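Local coordinates for p-47 protein (Clostridium botulinum, PDB 6EKT) that may form part of a progenitor toxin complex that protects botulinum neurotoxin during its passage through the host gut, and has a TULIP-like lipid-binding fold, at residues Ile264-Glu270 against Ile281-Leu287; Asp335-Gln339 against Ile388-Glu392. One frame throughout, in Å; residues are numbered along the deposited sequence. Where two conformers were deposited one is given.

Contact 1 (Ile264-Glu270 against Ile281-Leu287); sequences INKNNFE and IVNNSTL
OG of S285 is held by two asparagines, N268 across the contact and N284 beside it in its own segment. It accepts a hydrogen bond from N268 ND2 at 3.0 Å and 160°, with the oxygen close to the plane of that amide, and donates at 2.7 Å to OD1 of N284, nearly along the C=O axis. A small hydroxyl suits the place because it can accept and donate at once. N268 is committed at both ends, for its OD1 receives the backbone N of N265 on a lone pair; the amide is thereby fixed in its flip and ties the short 3-10 turn 266-268 to segment 281-287. N284 likewise uses both ends of its amide: its ND2 gives a straight bond of 2.9 Å to O of N267, almost in the amide plane. Its own backbone N reaches O of N268 at 2.8 Å, from above the carbonyl plane. Past these asparagine bonds a regular antiparallel pairing begins, with E270 and V282 exchanging two backbone bonds of 3.0 Å each, N to O. F269, L287 and I264 form an apolar patch beside these polar bonds. CG of F269 lies beside its backbone N (chi1 -54°), an orientation that carries the far end of the ring to L287, where CZ of F269 meets CD1 of L287 at 3.7 Å, the side chains crossing at about a right angle. CD2 of L287 lies 3.6 Å from CB of N268, while I264 CD1 rests against L287 CB. The hairpin of strands 269-273 and 279-288 continues through strand 297-311, where F306 meets the F269 ring edge-to-face, and helix 244-252 packs on I281 through L248 and V252.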
ATOM      1  N   ILE A 264     -19.338   8.796 -23.238  1.00 29.13           N
ATOM      2  CA  ILE A 264     -17.980   8.361 -22.949  1.00 27.61           C
ATOM      3  C   ILE A 264     -17.871   7.931 -21.479  1.00 28.93           C
ATOM      4  O   ILE A 264     -18.002   8.754 -20.559  1.00 29.07           O
ATOM      5  CB  ILE A 264     -16.935   9.458 -23.287  1.00 26.14           C
ATOM      6  CG1 ILE A 264     -17.028   9.847 -24.777  1.00 24.33           C
ATOM      7  CG2 ILE A 264     -15.517   8.968 -22.948  1.00 24.94           C
ATOM      8  CD1 ILE A 264     -16.359  11.175 -25.092  1.00 23.72           C
ATOM      9  N   ASN A 265     -17.603   6.644 -21.286  1.00 29.70           N
ATOM     10  CA  ASN A 265     -17.659   6.011 -19.953  1.00 31.39           C
ATOM     11  C   ASN A 265     -16.499   5.049 -19.778  1.00 31.29           C
ATOM     12  O   ASN A 265     -15.692   4.855 -20.694  1.00 29.87           O
ATOM     13  CB  ASN A 265     -19.021   5.299 -19.760  1.00 33.44           C
ATOM     14  CG  ASN A 265     -20.197   6.234 -19.967  1.00 34.91           C
ATOM     15  OD1 ASN A 265     -20.495   7.059 -19.109  1.00 36.59           O
ATOM     16  ND2 ASN A 265     -20.842   6.146 -21.131  1.00 35.97           N
ATOM     17  N   LYS A 266     -16.408   4.442 -18.591  1.00 32.24           N
ATOM     18  CA  LYS A 266     -15.323   3.528 -18.257  1.00 31.96           C
ATOM     19  C   LYS A 266     -15.115   2.450 -19.324  1.00 32.30           C
ATOM     20  O   LYS A 266     -13.973   2.144 -19.675  1.00 31.98           O
ATOM     21  CB  LYS A 266     -15.585   2.883 -16.879  1.00 33.23           C
ATOM     22  CG  LYS A 266     -14.490   1.932 -16.406  1.00 33.84           C
ATOM     23  CD  LYS A 266     -14.950   1.108 -15.205  1.00 35.35           C
ATOM     24  CE  LYS A 266     -13.831   0.188 -14.733  1.00 35.25           C
ATOM     25  NZ  LYS A 266     -14.197  -0.524 -13.465  1.00 37.81           N
ATOM     26  N   ASN A 267     -16.217   1.913 -19.854  1.00 33.29           N
ATOM     27  CA  ASN A 267     -16.188   0.804 -20.822  1.00 34.20           C
ATOM     28  C   ASN A 267     -15.491   1.153 -22.163  1.00 33.22           C
ATOM     29  O   ASN A 267     -15.138   0.249 -22.927  1.00 33.57           O
ATOM     30  CB  ASN A 267     -17.608   0.272 -21.063  1.00 37.08           C
ATOM     31  CG  ASN A 267     -18.480   1.270 -21.797  1.00 39.02           C
ATOM     32  OD1 ASN A 267     -18.766   2.364 -21.298  1.00 39.69           O
ATOM     33  ND2 ASN A 267     -18.881   0.915 -23.008  1.00 40.92           N
ATOM     34  N   ASN A 268     -15.292   2.451 -22.429  1.00 30.51           N
ATOM     35  CA  ASN A 268     -14.563   2.917 -23.621  1.00 29.60           C
ATOM     36  C   ASN A 268     -13.053   2.868 -23.476  1.00 28.90           C
ATOM     37  O   ASN A 268     -12.321   3.158 -24.431  1.00 28.75           O
ATOM     38  CB  ASN A 268     -14.995   4.345 -23.996  1.00 28.97           C
ATOM     39  CG  ASN A 268     -16.445   4.407 -24.432  1.00 29.49           C
ATOM     40  OD1 ASN A 268     -17.316   4.857 -23.688  1.00 29.41           O
ATOM     41  ND2 ASN A 268     -16.717   3.903 -25.626  1.00 30.90           N
ATOM     42  N   PHE A 269     -12.575   2.491 -22.286  1.00 28.48           N
ATOM     43  CA  PHE A 269     -11.153   2.515 -22.004  1.00 27.52           C
ATOM     44  C   PHE A 269     -10.717   1.212 -21.340  1.00 29.13           C
ATOM     45  O   PHE A 269     -11.555   0.446 -20.865  1.00 29.43           O
ATOM     46  CB  PHE A 269     -10.809   3.676 -21.062  1.00 26.35           C
ATOM     47  CG  PHE A 269     -11.282   5.027 -21.541  1.00 25.16           C
ATOM     48  CD1 PHE A 269     -12.571   5.504 -21.205  1.00 25.33           C
ATOM     49  CD2 PHE A 269     -10.443   5.840 -22.304  1.00 24.44           C
ATOM     50  CE1 PHE A 269     -13.014   6.763 -21.625  1.00 24.88           C
ATOM     51  CE2 PHE A 269     -10.883   7.108 -22.725  1.00 23.45           C
ATOM     52  CZ  PHE A 269     -12.161   7.568 -22.385  1.00 23.89           C
ATOM     53  N   GLU A 270      -9.404   0.995 -21.301  1.00 29.29           N
ATOM     54  CA  GLU A 270      -8.814  -0.162 -20.639  1.00 30.25           C
ATOM     55  C   GLU A 270      -7.350   0.110 -20.306  1.00 28.87           C
ATOM     56  O   GLU A 270      -6.707   0.964 -20.928  1.00 25.92           O
ATOM     57  CB  GLU A 270      -8.942  -1.416 -21.531  1.00 33.43           C
ATOM     58  CG  GLU A 270      -7.995  -1.450 -22.719  1.00 36.55           C
ATOM     59  CD  GLU A 270      -8.277  -2.601 -23.662  1.00 40.24           C
ATOM     60  OE1 GLU A 270      -9.120  -2.429 -24.547  1.00 43.60           O
ATOM     61  OE2 GLU A 270      -7.657  -3.677 -23.522  1.00 43.53           O
ATOM     62  N   ILE A 281      -3.253   3.670 -20.063  1.00 26.44           N
ATOM     63  CA  ILE A 281      -4.668   3.616 -20.396  1.00 27.08           C
ATOM     64  C   ILE A 281      -4.840   4.047 -21.851  1.00 26.40           C
ATOM     65  O   ILE A 281      -4.167   4.974 -22.327  1.00 26.53           O
ATOM     66  CB  ILE A 281      -5.547   4.463 -19.421  1.00 26.53           C
ATOM     67  CG1 ILE A 281      -5.649   3.770 -18.041  1.00 27.21           C
ATOM     68  CG2 ILE A 281      -6.952   4.674 -19.999  1.00 27.94           C
ATOM     69  CD1 ILE A 281      -6.315   4.574 -16.931  1.00 25.85           C
ATOM     70  N   VAL A 282      -5.697   3.317 -22.557  1.00 25.82           N
ATOM     71  CA  VAL A 282      -6.054   3.640 -23.942  1.00 25.54           C
ATOM     72  C   VAL A 282      -7.569   3.536 -24.101  1.00 24.96           C
ATOM     73  O   VAL A 282      -8.234   2.862 -23.318  1.00 24.84           O
ATOM     74  CB  VAL A 282      -5.366   2.714 -24.967  1.00 26.82           C
ATOM     75  CG1 VAL A 282      -3.842   2.909 -24.969  1.00 27.44           C
ATOM     76  CG2 VAL A 282      -5.768   1.244 -24.777  1.00 27.31           C
ATOM     77  N   ASN A 283      -8.118   4.199 -25.123  1.00 24.45           N
ATOM     78  CA  ASN A 283      -9.485   3.927 -25.521  1.00 24.73           C
ATOM     79  C   ASN A 283      -9.509   2.620 -26.329  1.00 26.27           C
ATOM     80  O   ASN A 283      -8.495   2.213 -26.927  1.00 26.21           O
ATOM     81  CB  ASN A 283     -10.067   5.097 -26.363  1.00 24.71           C
ATOM     82  CG  ASN A 283      -9.341   5.283 -27.700  1.00 24.31           C
ATOM     83  OD1 ASN A 283      -8.116   5.301 -27.747  1.00 22.91           O
ATOM     84  ND2 ASN A 283     -10.108   5.433 -28.797  1.00 23.94           N
ATOM     85  N   ASN A 284     -10.668   1.972 -26.333  1.00 27.50           N
ATOM     86  CA  ASN A 284     -10.893   0.746 -27.117  1.00 29.24           C
ATOM     87  C   ASN A 284     -11.940   0.946 -28.222  1.00 30.11           C
ATOM     88  O   ASN A 284     -12.337  -0.013 -28.901  1.00 31.53           O
ATOM     89  CB  ASN A 284     -11.309  -0.395 -26.178  1.00 30.34           C
ATOM     90  CG  ASN A 284     -12.568  -0.081 -25.371  1.00 31.28           C
ATOM     91  OD1 ASN A 284     -13.432   0.668 -25.805  1.00 32.88           O
ATOM     92  ND2 ASN A 284     -12.683  -0.691 -24.188  1.00 32.09           N
ATOM     93  N   SER A 285     -12.400   2.191 -28.383  1.00 29.19           N
ATOM     94  CA  SER A 285     -13.451   2.555 -29.337  1.00 29.68           C
ATOM     95  C   SER A 285     -13.497   4.093 -29.476  1.00 28.63           C
ATOM     96  O   SER A 285     -12.904   4.827 -28.667  1.00 28.05           O
ATOM     97  CB  SER A 285     -14.805   2.022 -28.842  1.00 30.67           C
ATOM     98  OG  SER A 285     -14.919   2.253 -27.447  1.00 30.89           O
ATOM     99  N   THR A 286     -14.193   4.575 -30.503  1.00 28.79           N
ATOM    100  CA  THR A 286     -14.382   6.016 -30.718  1.00 27.90           C
ATOM    101  C   THR A 286     -15.058   6.643 -29.516  1.00 26.95           C
ATOM    102  O   THR A 286     -15.962   6.056 -28.913  1.00 27.55           O
ATOM    103  CB  THR A 286     -15.277   6.288 -31.936  1.00 29.64           C
ATOM    104  OG1 THR A 286     -14.831   5.472 -33.013  1.00 31.89           O
ATOM    105  CG2 THR A 286     -15.205   7.765 -32.343  1.00 29.16           C
ATOM    106  N   LEU A 287     -14.585   7.823 -29.164  1.00 25.01           N
ATOM    107  CA  LEU A 287     -15.133   8.566 -28.064  1.00 25.29           C
ATOM    108  C   LEU A 287     -15.996   9.667 -28.628  1.00 25.53           C
ATOM    109  O   LEU A 287     -15.502  10.572 -29.306  1.00 24.87           O
ATOM    110  CB  LEU A 287     -14.004   9.112 -27.189  1.00 24.71           C
ATOM    111  CG  LEU A 287     -12.900   8.126 -26.761  1.00 24.58           C
ATOM    112  CD1 LEU A 287     -11.906   8.875 -25.880  1.00 23.98           C
ATOM    113  CD2 LEU A 287     -13.481   6.930 -26.008  1.00 25.94           C
TER

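Contact 2 (Asp335-Gln339 against Ile388-Glu392); sequences DFEIQ and IKSIE
F336 and I338 of one strand project into the flank of a helix, the helix-on-sheet packing of a TULIP-like domain in which a curved β-sheet wraps around a long α-helix. The axes of 335-339 and 388-392 approach to 9.8 Å and cross at -31°, so strand and helix run roughly the same way. Alternation along the strand sends F336 and I338 toward the helix and E337 away from it, while I388 and, about a turn later, I391 and E392 line one flank of the helix. No hydrogen bond crosses the interface; its fit is one of shape. I338 is the central bump. Its CD1 enters the hollow between I388 and I391, 3.8 Å from CG2 of I391 and 4.1 Å from CG2 of I388, and also lies near the carbonyl O of I388, which is already taken by N of E392 in the helix. A branched, stiff isoleucine can fill such a dent while its second arm, CG2, spreads to the neighbouring residue. F336 packs beside it against I388 and I391. With CG placed between the backbone N and the carbonyl carbon (chi1 58°), its ring extends past I388, whose CD1 packs 3.9 Å from CB of F336, and brings its far-end atoms to I391, which meets the ring obliquely. Both CE1 and CZ of F336 lie 3.7 Å from CD1 of I391, the two side chains coming from opposite directions. L320 on strand 315-326 touches F336, I338 and I391, and S363 on strand 352-368 touches I388 and E392, so the sheet continues round the helix. Glutamate suits the margin: E392 offers its aliphatic chain to the apolar side, CG lying 3.7 Å from CG2 of I338, and its carboxylate OE2 is 3.9 Å from that same methyl.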
ATOM      1  N   ASP A 335      -9.055  17.717 -38.525  1.00 21.80           N
ATOM      2  CA  ASP A 335      -8.321  16.832 -37.621  1.00 23.12           C
ATOM      3  C   ASP A 335      -7.704  17.668 -36.515  1.00 22.80           C
ATOM      4  O   ASP A 335      -7.295  18.807 -36.759  1.00 21.97           O
ATOM      5  CB  ASP A 335      -7.201  16.103 -38.360  1.00 25.28           C
ATOM      6  CG  ASP A 335      -7.712  15.255 -39.499  1.00 26.34           C
ATOM      7  OD1 ASP A 335      -8.517  14.350 -39.258  1.00 26.92           O
ATOM      8  OD2 ASP A 335      -7.306  15.520 -40.637  1.00 29.01           O
ATOM      9  N   PHE A 336      -7.633  17.100 -35.311  1.00 21.95           N
ATOM     10  CA  PHE A 336      -6.896  17.742 -34.228  1.00 21.92           C
ATOM     11  C   PHE A 336      -6.127  16.754 -33.348  1.00 21.96           C
ATOM     12  O   PHE A 336      -6.443  15.565 -33.298  1.00 21.14           O
ATOM     13  CB  PHE A 336      -7.813  18.620 -33.380  1.00 21.55           C
ATOM     14  CG  PHE A 336      -8.976  17.874 -32.781  1.00 21.71           C
ATOM     15  CD1 PHE A 336      -8.801  17.081 -31.632  1.00 22.27           C
ATOM     16  CD2 PHE A 336     -10.234  17.967 -33.345  1.00 22.11           C
ATOM     17  CE1 PHE A 336      -9.871  16.391 -31.068  1.00 22.40           C
ATOM     18  CE2 PHE A 336     -11.318  17.282 -32.772  1.00 22.07           C
ATOM     19  CZ  PHE A 336     -11.129  16.493 -31.640  1.00 21.91           C
ATOM     20  N   GLU A 337      -5.106  17.266 -32.671  1.00 23.10           N
ATOM     21  CA  GLU A 337      -4.341  16.470 -31.714  1.00 24.22           C
ATOM     22  C   GLU A 337      -4.149  17.317 -30.492  1.00 23.19           C
ATOM     23  O   GLU A 337      -3.975  18.525 -30.621  1.00 23.89           O
ATOM     24  CB  GLU A 337      -2.970  16.115 -32.305  1.00 27.45           C
ATOM     25  CG  GLU A 337      -3.068  15.091 -33.418  1.00 31.84           C
ATOM     26  CD  GLU A 337      -1.712  14.589 -33.892  1.00 36.01           C
ATOM     27  OE1 GLU A 337      -0.887  14.160 -33.053  1.00 39.97           O
ATOM     28  OE2 GLU A 337      -1.493  14.609 -35.118  1.00 38.92           O
ATOM     29  N   ILE A 338      -4.169  16.703 -29.312  1.00 21.73           N
ATOM     30  CA  ILE A 338      -3.977  17.436 -28.075  1.00 21.83           C
ATOM     31  C   ILE A 338      -2.988  16.640 -27.226  1.00 22.31           C
ATOM     32  O   ILE A 338      -3.069  15.406 -27.162  1.00 21.24           O
ATOM     33  CB  ILE A 338      -5.321  17.606 -27.299  1.00 21.72           C
ATOM     34  CG1 ILE A 338      -6.329  18.433 -28.123  1.00 21.92           C
ATOM     35  CG2 ILE A 338      -5.129  18.303 -25.950  1.00 21.77           C
ATOM     36  CD1 ILE A 338      -7.738  18.416 -27.567  1.00 21.74           C
ATOM     37  N   GLN A 339      -2.094  17.370 -26.559  0.50 22.92           N
ATOM     38  CA  GLN A 339      -1.202  16.813 -25.547  0.50 23.49           C
ATOM     39  C   GLN A 339      -1.340  17.610 -24.243  0.50 23.67           C
ATOM     40  O   GLN A 339      -0.994  18.796 -24.212  0.50 24.37           O
ATOM     41  CB  GLN A 339       0.245  16.841 -26.058  0.50 24.09           C
ATOM     42  CG  GLN A 339       0.468  16.133 -27.395  0.50 24.42           C
ATOM     43  CD  GLN A 339       0.279  17.034 -28.601  0.50 25.40           C
ATOM     44  OE1 GLN A 339       0.504  18.246 -28.536  0.50 26.38           O
ATOM     45  NE2 GLN A 339      -0.123  16.442 -29.721  0.50 25.10           N
ATOM     46  N   ILE A 388     -11.346  21.813 -29.339  1.00 19.76           N
ATOM     47  CA  ILE A 388     -10.065  21.624 -28.650  1.00 19.69           C
ATOM     48  C   ILE A 388     -10.151  22.152 -27.209  1.00 20.12           C
ATOM     49  O   ILE A 388      -9.777  21.428 -26.259  1.00 20.01           O
ATOM     50  CB  ILE A 388      -8.886  22.287 -29.435  1.00 19.74           C
ATOM     51  CG1 ILE A 388      -8.569  21.472 -30.706  1.00 19.26           C
ATOM     52  CG2 ILE A 388      -7.635  22.376 -28.547  1.00 20.01           C
ATOM     53  CD1 ILE A 388      -7.655  22.180 -31.705  1.00 20.19           C
ATOM     54  N   LYS A 389     -10.697  23.361 -27.037  1.00 21.39           N
ATOM     55  CA  LYS A 389     -10.807  23.966 -25.681  1.00 22.53           C
ATOM     56  C   LYS A 389     -11.725  23.142 -24.775  1.00 22.47           C
ATOM     57  O   LYS A 389     -11.409  22.927 -23.584  1.00 22.37           O
ATOM     58  CB  LYS A 389     -11.272  25.415 -25.743  1.00 23.77           C
ATOM     59  CG  LYS A 389     -10.239  26.344 -26.401  1.00 24.88           C
ATOM     60  CD  LYS A 389      -9.059  26.633 -25.501  1.00 25.63           C
ATOM     61  CE  LYS A 389      -9.458  27.450 -24.271  1.00 27.39           C
ATOM     62  NZ  LYS A 389      -8.295  27.671 -23.354  1.00 28.78           N
ATOM     63  N   SER A 390     -12.825  22.646 -25.348  1.00 22.08           N
ATOM     64  CA  SER A 390     -13.764  21.796 -24.583  1.00 22.43           C
ATOM     65  C   SER A 390     -13.066  20.559 -24.020  1.00 22.27           C
ATOM     66  O   SER A 390     -13.134  20.293 -22.811  1.00 22.50           O
ATOM     67  CB  SER A 390     -14.975  21.385 -25.431  1.00 22.68           C
ATOM     68  OG  SER A 390     -15.870  20.605 -24.653  1.00 23.27           O
ATOM     69  N   ILE A 391     -12.387  19.823 -24.902  1.00 21.39           N
ATOM     70  CA  ILE A 391     -11.696  18.600 -24.527  1.00 21.51           C
ATOM     71  C   ILE A 391     -10.602  18.906 -23.502  1.00 22.06           C
ATOM     72  O   ILE A 391     -10.552  18.261 -22.438  1.00 22.14           O
ATOM     73  CB  ILE A 391     -11.142  17.853 -25.758  1.00 20.47           C
ATOM     74  CG1 ILE A 391     -12.305  17.404 -26.657  1.00 20.97           C
ATOM     75  CG2 ILE A 391     -10.232  16.683 -25.341  1.00 19.65           C
ATOM     76  CD1 ILE A 391     -11.872  16.928 -28.036  1.00 20.49           C
ATOM     77  N   GLU A 392      -9.766  19.911 -23.785  1.00 22.20           N
ATOM     78  CA  GLU A 392      -8.667  20.284 -22.863  1.00 23.37           C
ATOM     79  C   GLU A 392      -9.191  20.572 -21.476  1.00 23.81           C
ATOM     80  O   GLU A 392      -8.599  20.147 -20.497  1.00 23.10           O
ATOM     81  CB  GLU A 392      -7.894  21.507 -23.371  1.00 23.40           C
ATOM     82  CG  GLU A 392      -7.013  21.170 -24.568  1.00 23.26           C
ATOM     83  CD  GLU A 392      -6.386  22.388 -25.219  1.00 24.22           C
ATOM     84  OE1 GLU A 392      -6.808  23.533 -24.924  1.00 23.72           O
ATOM     85  OE2 GLU A 392      -5.448  22.182 -26.032  1.00 25.55           O
TER

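Contact 1 and contact 2 lie on the same side of the chain's centre, their centres about 17 Å apart and their nearest atoms about 7 Å apart, without touching. They come in series along the chain: contact 1, at the hairpin of strands 269-273 and 279-288, closes before strand 329-347 and helix 374-394 supply contact 2. Both reach one antiparallel sheet. W289 links their surroundings, touching I264 of contact 1 and I391 of contact 2, and giving a hydrogen bond to S390. One contact pairs the sheet's first two strands, the other seats helix 374-394 on a later strand, so both belong to the same sheet-and-helix unit of this elongated protein.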